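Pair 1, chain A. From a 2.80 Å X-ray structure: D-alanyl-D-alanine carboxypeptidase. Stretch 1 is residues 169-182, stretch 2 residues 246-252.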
# COMPACT_ATOMS: atom_id res chain seq x y z
N SER A 169 -7.32 9.28 -6.66
CA SER A 169 -7.70 8.35 -7.72
C SER A 169 -7.29 6.95 -7.26
O SER A 169 -6.48 6.81 -6.35
CB SER A 169 -7.00 8.72 -9.03
OG SER A 169 -5.61 8.44 -8.99
N ALA A 170 -7.86 5.91 -7.88
CA ALA A 170 -7.51 4.55 -7.49
C ALA A 170 -6.01 4.38 -7.73
O ALA A 170 -5.31 3.72 -6.95
CB ALA A 170 -8.30 3.54 -8.32
N TYR A 171 -5.52 5.01 -8.80
CA TYR A 171 -4.10 4.98 -9.15
C TYR A 171 -3.32 5.57 -7.98
O TYR A 171 -2.36 4.96 -7.48
CB TYR A 171 -3.87 5.85 -10.39
CG TYR A 171 -2.45 5.91 -10.89
CD1 TYR A 171 -1.96 4.96 -11.79
CD2 TYR A 171 -1.60 6.96 -10.52
CE1 TYR A 171 -0.67 5.05 -12.31
CE2 TYR A 171 -0.30 7.05 -11.03
CZ TYR A 171 0.15 6.09 -11.92
OH TYR A 171 1.42 6.18 -12.46
N ASP A 172 -3.73 6.76 -7.54
CA ASP A 172 -3.10 7.42 -6.42
C ASP A 172 -3.11 6.52 -5.18
O ASP A 172 -2.09 6.37 -4.51
CB ASP A 172 -3.81 8.73 -6.09
CG ASP A 172 -3.60 9.79 -7.15
OD1 ASP A 172 -2.49 9.84 -7.71
OD2 ASP A 172 -4.53 10.58 -7.41
N VAL A 173 -4.26 5.92 -4.89
CA VAL A 173 -4.39 5.04 -3.74
C VAL A 173 -3.40 3.88 -3.83
O VAL A 173 -2.75 3.54 -2.84
CB VAL A 173 -5.81 4.48 -3.61
CG1 VAL A 173 -5.90 3.59 -2.40
CG2 VAL A 173 -6.80 5.63 -3.47
N ALA A 174 -3.29 3.29 -5.01
CA ALA A 174 -2.37 2.18 -5.23
C ALA A 174 -0.97 2.60 -4.80
O ALA A 174 -0.29 1.89 -4.06
CB ALA A 174 -2.36 1.79 -6.70
N ILE A 175 -0.55 3.78 -5.25
CA ILE A 175 0.76 4.29 -4.90
C ILE A 175 0.89 4.35 -3.37
O ILE A 175 1.83 3.81 -2.79
CB ILE A 175 0.98 5.69 -5.55
CG1 ILE A 175 1.14 5.52 -7.07
CG2 ILE A 175 2.18 6.40 -4.91
CD1 ILE A 175 1.26 6.82 -7.89
N VAL A 176 -0.08 4.99 -2.72
CA VAL A 176 -0.08 5.09 -1.26
C VAL A 176 0.05 3.71 -0.61
O VAL A 176 0.94 3.47 0.21
CB VAL A 176 -1.39 5.75 -0.77
CG1 VAL A 176 -1.49 5.66 0.76
CG2 VAL A 176 -1.43 7.21 -1.24
N ALA A 177 -0.85 2.81 -0.96
CA ALA A 177 -0.81 1.47 -0.40
C ALA A 177 0.57 0.84 -0.64
O ALA A 177 1.17 0.27 0.27
CB ALA A 177 -1.91 0.61 -1.02
N ARG A 178 1.07 0.96 -1.86
CA ARG A 178 2.37 0.37 -2.16
C ARG A 178 3.49 0.95 -1.30
O ARG A 178 4.26 0.20 -0.69
CB ARG A 178 2.72 0.54 -3.63
CG ARG A 178 3.98 -0.22 -4.02
CD ARG A 178 4.43 0.11 -5.44
NE ARG A 178 5.68 -0.58 -5.76
CZ ARG A 178 6.76 0.02 -6.26
NH1 ARG A 178 6.75 1.33 -6.50
NH2 ARG A 178 7.86 -0.68 -6.48
N ASN A 179 3.59 2.27 -1.25
CA ASN A 179 4.64 2.90 -0.46
C ASN A 179 4.56 2.50 1.01
O ASN A 179 5.59 2.28 1.65
CB ASN A 179 4.57 4.42 -0.59
CG ASN A 179 4.89 4.88 -1.98
OD1 ASN A 179 5.60 4.21 -2.71
ND2 ASN A 179 4.36 6.05 -2.36
N LEU A 180 3.35 2.39 1.53
CA LEU A 180 3.17 2.00 2.91
C LEU A 180 3.65 0.57 3.16
O LEU A 180 4.50 0.33 4.02
CB LEU A 180 1.70 2.13 3.32
CG LEU A 180 1.38 1.64 4.74
CD1 LEU A 180 2.23 2.37 5.74
CD2 LEU A 180 -0.09 1.85 5.04
N ILE A 181 3.12 -0.39 2.39
CA ILE A 181 3.50 -1.79 2.55
C ILE A 181 4.98 -2.06 2.33
O ILE A 181 5.60 -2.82 3.08
CB ILE A 181 2.69 -2.69 1.60
CG1 ILE A 181 1.22 -2.69 2.00
CG2 ILE A 181 3.24 -4.11 1.62
CD1 ILE A 181 0.34 -3.50 1.05
N LYS A 182 5.56 -1.43 1.32
CA LYS A 182 6.97 -1.62 1.01
C LYS A 182 7.91 -1.02 2.04
O LYS A 182 8.95 -1.61 2.34
CB LYS A 182 7.28 -1.04 -0.36
CG LYS A 182 7.53 -2.08 -1.43
CD LYS A 182 7.56 -1.43 -2.79
CE LYS A 182 8.18 -2.35 -3.80
NZ LYS A 182 9.59 -2.64 -3.43
N VAL A 246 -0.51 -8.82 -4.44
CA VAL A 246 -1.33 -7.93 -5.23
C VAL A 246 -1.98 -6.88 -4.36
O VAL A 246 -2.48 -7.19 -3.28
CB VAL A 246 -2.45 -8.70 -5.95
CG1 VAL A 246 -3.37 -7.73 -6.68
CG2 VAL A 246 -1.86 -9.72 -6.92
N ILE A 247 -1.95 -5.63 -4.83
CA ILE A 247 -2.60 -4.55 -4.12
C ILE A 247 -3.83 -4.24 -4.94
O ILE A 247 -3.76 -4.04 -6.15
CB ILE A 247 -1.73 -3.30 -4.01
CG1 ILE A 247 -0.49 -3.60 -3.17
CG2 ILE A 247 -2.55 -2.18 -3.37
CD1 ILE A 247 0.32 -2.37 -2.81
N THR A 248 -4.97 -4.22 -4.26
CA THR A 248 -6.27 -4.00 -4.87
C THR A 248 -6.96 -2.74 -4.38
O THR A 248 -7.01 -2.47 -3.17
CB THR A 248 -7.17 -5.24 -4.60
OG1 THR A 248 -6.96 -6.20 -5.63
CG2 THR A 248 -8.64 -4.86 -4.53
N VAL A 249 -7.49 -1.97 -5.32
CA VAL A 249 -8.26 -0.81 -4.93
C VAL A 249 -9.59 -0.82 -5.66
O VAL A 249 -9.69 -0.70 -6.86
CB VAL A 249 -7.43 0.39 -5.32
CG1 VAL A 249 -8.11 1.65 -4.86
CG2 VAL A 249 -6.04 0.31 -4.69
N VAL A 250 -10.67 -1.07 -4.91
CA VAL A 250 -12.02 -1.03 -5.47
C VAL A 250 -12.77 0.16 -4.81
O VAL A 250 -13.14 0.09 -3.66
CB VAL A 250 -12.71 -2.36 -5.08
CG1 VAL A 250 -14.24 -2.23 -5.08
CG2 VAL A 250 -12.33 -3.52 -5.98
N LEU A 251 -13.01 1.29 -5.55
CA LEU A 251 -13.74 2.39 -4.87
C LEU A 251 -14.90 3.01 -5.63
O LEU A 251 -14.93 4.21 -5.88
CB LEU A 251 -12.86 3.59 -4.52
CG LEU A 251 -11.41 3.51 -4.93
CD1 LEU A 251 -11.00 4.66 -5.83
CD2 LEU A 251 -10.51 3.62 -3.71
N ASN A 252 -15.82 2.15 -6.05
CA ASN A 252 -17.17 2.46 -5.71
C ASN A 252 -18.05 1.30 -6.10
O ASN A 252 -18.59 1.23 -7.20
CB ASN A 252 -17.57 3.67 -6.49
CG ASN A 252 -18.74 4.28 -5.78
OD1 ASN A 252 -18.94 5.51 -5.80
ND2 ASN A 252 -19.46 3.44 -5.05

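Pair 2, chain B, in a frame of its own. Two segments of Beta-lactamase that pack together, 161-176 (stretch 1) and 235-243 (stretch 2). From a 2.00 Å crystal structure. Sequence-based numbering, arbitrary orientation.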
# COMPACT_ATOMS: atom_id res chain seq x y z
N TRP B 161 7.25 10.68 1.21
CA TRP B 161 8.10 9.96 0.27
C TRP B 161 8.10 8.46 0.57
O TRP B 161 7.92 8.06 1.71
CB TRP B 161 9.55 10.51 0.31
CG TRP B 161 9.62 11.96 -0.07
CD1 TRP B 161 9.87 13.03 0.75
CD2 TRP B 161 9.38 12.51 -1.38
NE1 TRP B 161 9.80 14.20 0.04
CE2 TRP B 161 9.51 13.92 -1.27
CE3 TRP B 161 9.06 11.95 -2.63
CZ2 TRP B 161 9.35 14.78 -2.37
CZ3 TRP B 161 8.90 12.80 -3.72
CH2 TRP B 161 9.04 14.21 -3.58
N ALA B 162 8.29 7.65 -0.46
CA ALA B 162 8.41 6.21 -0.30
C ALA B 162 9.53 5.68 -1.20
O ALA B 162 9.88 6.32 -2.19
CB ALA B 162 7.11 5.55 -0.71
N THR B 163 10.05 4.50 -0.87
CA THR B 163 10.81 3.75 -1.85
C THR B 163 10.20 2.37 -1.95
O THR B 163 9.62 1.88 -0.99
CB THR B 163 12.32 3.60 -1.50
OG1 THR B 163 12.46 2.75 -0.36
CG2 THR B 163 12.94 4.95 -1.20
N PRO B 164 10.33 1.72 -3.12
CA PRO B 164 9.82 0.35 -3.23
C PRO B 164 10.49 -0.57 -2.18
O PRO B 164 9.78 -1.36 -1.54
CB PRO B 164 10.22 -0.06 -4.67
CG PRO B 164 10.39 1.26 -5.42
CD PRO B 164 10.95 2.21 -4.36
N ASP B 165 11.80 -0.44 -1.99
CA ASP B 165 12.51 -1.22 -0.97
C ASP B 165 11.85 -1.11 0.41
O ASP B 165 11.64 -2.11 1.10
CB ASP B 165 13.97 -0.77 -0.81
CG ASP B 165 14.88 -1.30 -1.91
OD1 ASP B 165 14.45 -2.16 -2.71
OD2 ASP B 165 16.04 -0.84 -1.97
N ASP B 166 11.58 0.13 0.82
CA ASP B 166 10.98 0.37 2.13
C ASP B 166 9.60 -0.27 2.26
O ASP B 166 9.27 -0.84 3.29
CB ASP B 166 10.87 1.87 2.40
CG ASP B 166 12.20 2.50 2.81
OD1 ASP B 166 13.23 1.79 2.81
OD2 ASP B 166 12.22 3.72 3.12
N TYR B 167 8.78 -0.15 1.22
CA TYR B 167 7.42 -0.67 1.30
C TYR B 167 7.36 -2.19 1.21
O TYR B 167 6.45 -2.82 1.75
CB TYR B 167 6.47 0.07 0.33
CG TYR B 167 5.97 1.31 1.04
CD1 TYR B 167 4.74 1.31 1.67
CD2 TYR B 167 6.79 2.43 1.18
CE1 TYR B 167 4.28 2.40 2.37
CE2 TYR B 167 6.34 3.55 1.90
CZ TYR B 167 5.08 3.52 2.50
OH TYR B 167 4.60 4.60 3.20
N ALA B 168 8.37 -2.79 0.58
CA ALA B 168 8.48 -4.24 0.62
C ALA B 168 8.81 -4.69 2.06
O ALA B 168 8.23 -5.66 2.56
CB ALA B 168 9.52 -4.75 -0.38
N LEU B 169 9.69 -3.97 2.75
CA LEU B 169 9.97 -4.31 4.15
C LEU B 169 8.70 -4.26 4.98
O LEU B 169 8.48 -5.09 5.86
CB LEU B 169 11.01 -3.37 4.77
CG LEU B 169 12.40 -3.37 4.17
CD1 LEU B 169 13.25 -2.25 4.78
CD2 LEU B 169 13.07 -4.75 4.37
N ALA B 170 7.86 -3.26 4.70
CA ALA B 170 6.63 -3.09 5.47
C ALA B 170 5.72 -4.30 5.33
O ALA B 170 5.19 -4.81 6.31
CB ALA B 170 5.89 -1.81 5.03
N VAL B 171 5.52 -4.74 4.09
CA VAL B 171 4.67 -5.91 3.86
C VAL B 171 5.30 -7.16 4.47
O VAL B 171 4.61 -7.99 5.05
CB VAL B 171 4.43 -6.15 2.34
CG1 VAL B 171 3.63 -7.44 2.10
CG2 VAL B 171 3.72 -4.95 1.72
N GLN B 172 6.62 -7.30 4.36
CA GLN B 172 7.27 -8.47 4.96
C GLN B 172 7.07 -8.50 6.46
O GLN B 172 6.87 -9.57 7.05
CB GLN B 172 8.76 -8.53 4.62
CG GLN B 172 9.06 -8.88 3.17
CD GLN B 172 10.55 -8.85 2.88
OE1 GLN B 172 11.20 -7.82 3.01
NE2 GLN B 172 11.09 -9.99 2.50
N ALA B 173 7.13 -7.33 7.09
CA ALA B 173 6.95 -7.27 8.53
C ALA B 173 5.55 -7.78 8.91
O ALA B 173 5.40 -8.50 9.90
CB ALA B 173 7.18 -5.85 9.05
N LEU B 174 4.53 -7.40 8.14
CA LEU B 174 3.18 -7.88 8.42
C LEU B 174 3.11 -9.39 8.26
O LEU B 174 2.56 -10.08 9.12
CB LEU B 174 2.15 -7.21 7.51
CG LEU B 174 1.88 -5.72 7.76
CD1 LEU B 174 1.04 -5.11 6.64
CD2 LEU B 174 1.19 -5.51 9.11
N LEU B 175 3.65 -9.90 7.16
CA LEU B 175 3.60 -11.34 6.87
C LEU B 175 4.35 -12.19 7.91
O LEU B 175 4.04 -13.36 8.10
CB LEU B 175 4.17 -11.62 5.47
CG LEU B 175 3.33 -11.06 4.32
CD1 LEU B 175 4.09 -11.15 3.01
CD2 LEU B 175 2.02 -11.84 4.21
N GLU B 176 5.36 -11.60 8.55
CA GLU B 176 6.19 -12.35 9.48
C GLU B 176 5.79 -12.12 10.93
O GLU B 176 6.42 -12.66 11.84
CB GLU B 176 7.67 -11.98 9.27
CG GLU B 176 8.19 -12.34 7.88
CD GLU B 176 9.56 -11.73 7.57
OE1 GLU B 176 9.99 -11.79 6.40
OE2 GLU B 176 10.21 -11.18 8.49
N GLY B 235 3.21 -20.52 -1.78
CA GLY B 235 4.00 -19.47 -1.13
C GLY B 235 3.47 -18.06 -1.38
O GLY B 235 2.43 -17.88 -2.02
N THR B 236 4.19 -17.06 -0.87
CA THR B 236 3.72 -15.67 -0.95
C THR B 236 4.67 -14.76 -1.71
O THR B 236 5.88 -14.78 -1.48
CB THR B 236 3.49 -15.08 0.46
OG1 THR B 236 2.45 -15.81 1.12
CG2 THR B 236 3.09 -13.61 0.37
N LEU B 237 4.11 -13.96 -2.61
CA LEU B 237 4.86 -12.97 -3.36
C LEU B 237 4.68 -11.58 -2.73
O LEU B 237 3.54 -11.14 -2.52
CB LEU B 237 4.35 -12.94 -4.80
CG LEU B 237 5.13 -12.03 -5.74
CD1 LEU B 237 6.45 -12.71 -6.08
CD2 LEU B 237 4.33 -11.75 -7.00
N VAL B 238 5.77 -10.89 -2.43
CA VAL B 238 5.64 -9.50 -1.97
C VAL B 238 5.87 -8.55 -3.13
O VAL B 238 6.85 -8.69 -3.86
CB VAL B 238 6.62 -9.17 -0.83
CG1 VAL B 238 6.56 -7.70 -0.47
CG2 VAL B 238 6.33 -10.05 0.40
N VAL B 239 4.98 -7.58 -3.31
CA VAL B 239 5.03 -6.68 -4.45
C VAL B 239 4.89 -5.20 -4.04
O VAL B 239 3.87 -4.79 -3.51
CB VAL B 239 3.93 -7.02 -5.47
CG1 VAL B 239 3.94 -6.00 -6.64
CG2 VAL B 239 4.11 -8.45 -5.96
N ALA B 240 5.92 -4.42 -4.30
CA ALA B 240 5.84 -2.97 -4.08
C ALA B 240 6.23 -2.26 -5.38
O ALA B 240 7.39 -2.24 -5.77
CB ALA B 240 6.75 -2.56 -2.91
N VAL B 241 5.24 -1.71 -6.07
CA VAL B 241 5.50 -1.04 -7.33
C VAL B 241 5.01 0.39 -7.28
O VAL B 241 3.86 0.64 -6.91
CB VAL B 241 4.82 -1.77 -8.50
CG1 VAL B 241 5.04 -1.02 -9.82
CG2 VAL B 241 5.36 -3.19 -8.59
N PHE B 242 5.90 1.33 -7.60
CA PHE B 242 5.57 2.74 -7.69
C PHE B 242 5.75 3.19 -9.13
O PHE B 242 6.72 2.80 -9.78
CB PHE B 242 6.46 3.55 -6.74
CG PHE B 242 6.15 3.29 -5.29
CD1 PHE B 242 5.43 4.22 -4.55
CD2 PHE B 242 6.52 2.09 -4.70
CE1 PHE B 242 5.12 3.97 -3.21
CE2 PHE B 242 6.21 1.83 -3.35
CZ PHE B 242 5.50 2.78 -2.61
N THR B 243 4.81 4.00 -9.64
CA THR B 243 5.01 4.52 -10.99
C THR B 243 4.73 6.01 -11.02
O THR B 243 3.87 6.53 -10.31
CB THR B 243 4.15 3.81 -12.08
OG1 THR B 243 2.82 4.37 -12.11
CG2 THR B 243 4.09 2.30 -11.89

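The sharpest difference lies near the start of the helix, where pair 2 packs two aromatic rings together and pair 1 uses only aliphatic side chains. Val173(A) superposes on Tyr167(B), and Leu251(A) on Phe242(B). In pair 2 the edge of the Phe242(B) ring is directed toward the face of Tyr167(B), offset, with centroids 5.8 Å apart and planes at 65°. In pair 1 the corresponding contact is aliphatic, Val173(A) CG2 lying 4.2 Å from Leu251(A) CD2.

The framework around this difference is shared. A helix packs across a strand running in roughly the opposite direction, at 143° in pair 1 and 149° in pair 2, and 14 central residues superpose with an RMSD of 0.6 Å. No hydrogen bond joins helix to strand in either pair, so the contact rests on apolar packing. The alternation of the strand turns Ile247(A), Val249(A) and Leu251(A), like Val238(B), Ala240(B) and Phe242(B), toward the helix, while the residues between them point away.

At the middle strand position, bulk is distributed differently. Val249(A) reaches Val173(A) through its CG1, 3.8 Å from Val173(A) CG1, and its CG1 also lies 3.9 Å from Ala170(A) CB. Ala240(B) has only a methyl group, but it sits close beneath the helix backbone: its CB is 3.5 Å from Pro164(B) O. The axes approach to 7.5 Å in pair 2, against 8.4 Å in pair 1. Alanine at the matched helix positions Ala174(A) and Ala168(B) keeps the side chain short where the strand passes alongside.

Farther along the helix, the longer Ile247(A) meets the small Ala177(A), its CG2 3.7 Å from Ala177(A) CB, and its CD1 extends to 3.5 Å from Arg178(A) CA. In pair 2 the shorter Val238(B) faces the branched Val171(B), with Val238(B) CG1 3.9 Å from Val171(B) CB. Leu175(B) adds its CD1 at 3.6 Å from Val238(B) CG2. Arg178(A) and Gln172(B) also match; each lends the strand its aliphatic portion, and the guanidinium end of the arginine leads away to partners elsewhere in the structure.

Both helices begin with a hydroxyl cap. Ser169(A) OG accepts from Asp172(A) N at 2.9 Å, and Thr163(B) OG1 from Asp166(B) N at 3.0 Å, satisfying an amide that the first turn leaves without a backbone acceptor. The next residue differs: Pro164(B) suits a first helical turn, where its lack of an amide hydrogen costs no helical bond, and its ring packs against Phe242(B), whereas Ala170(A) offers Leu251(A) a single methyl.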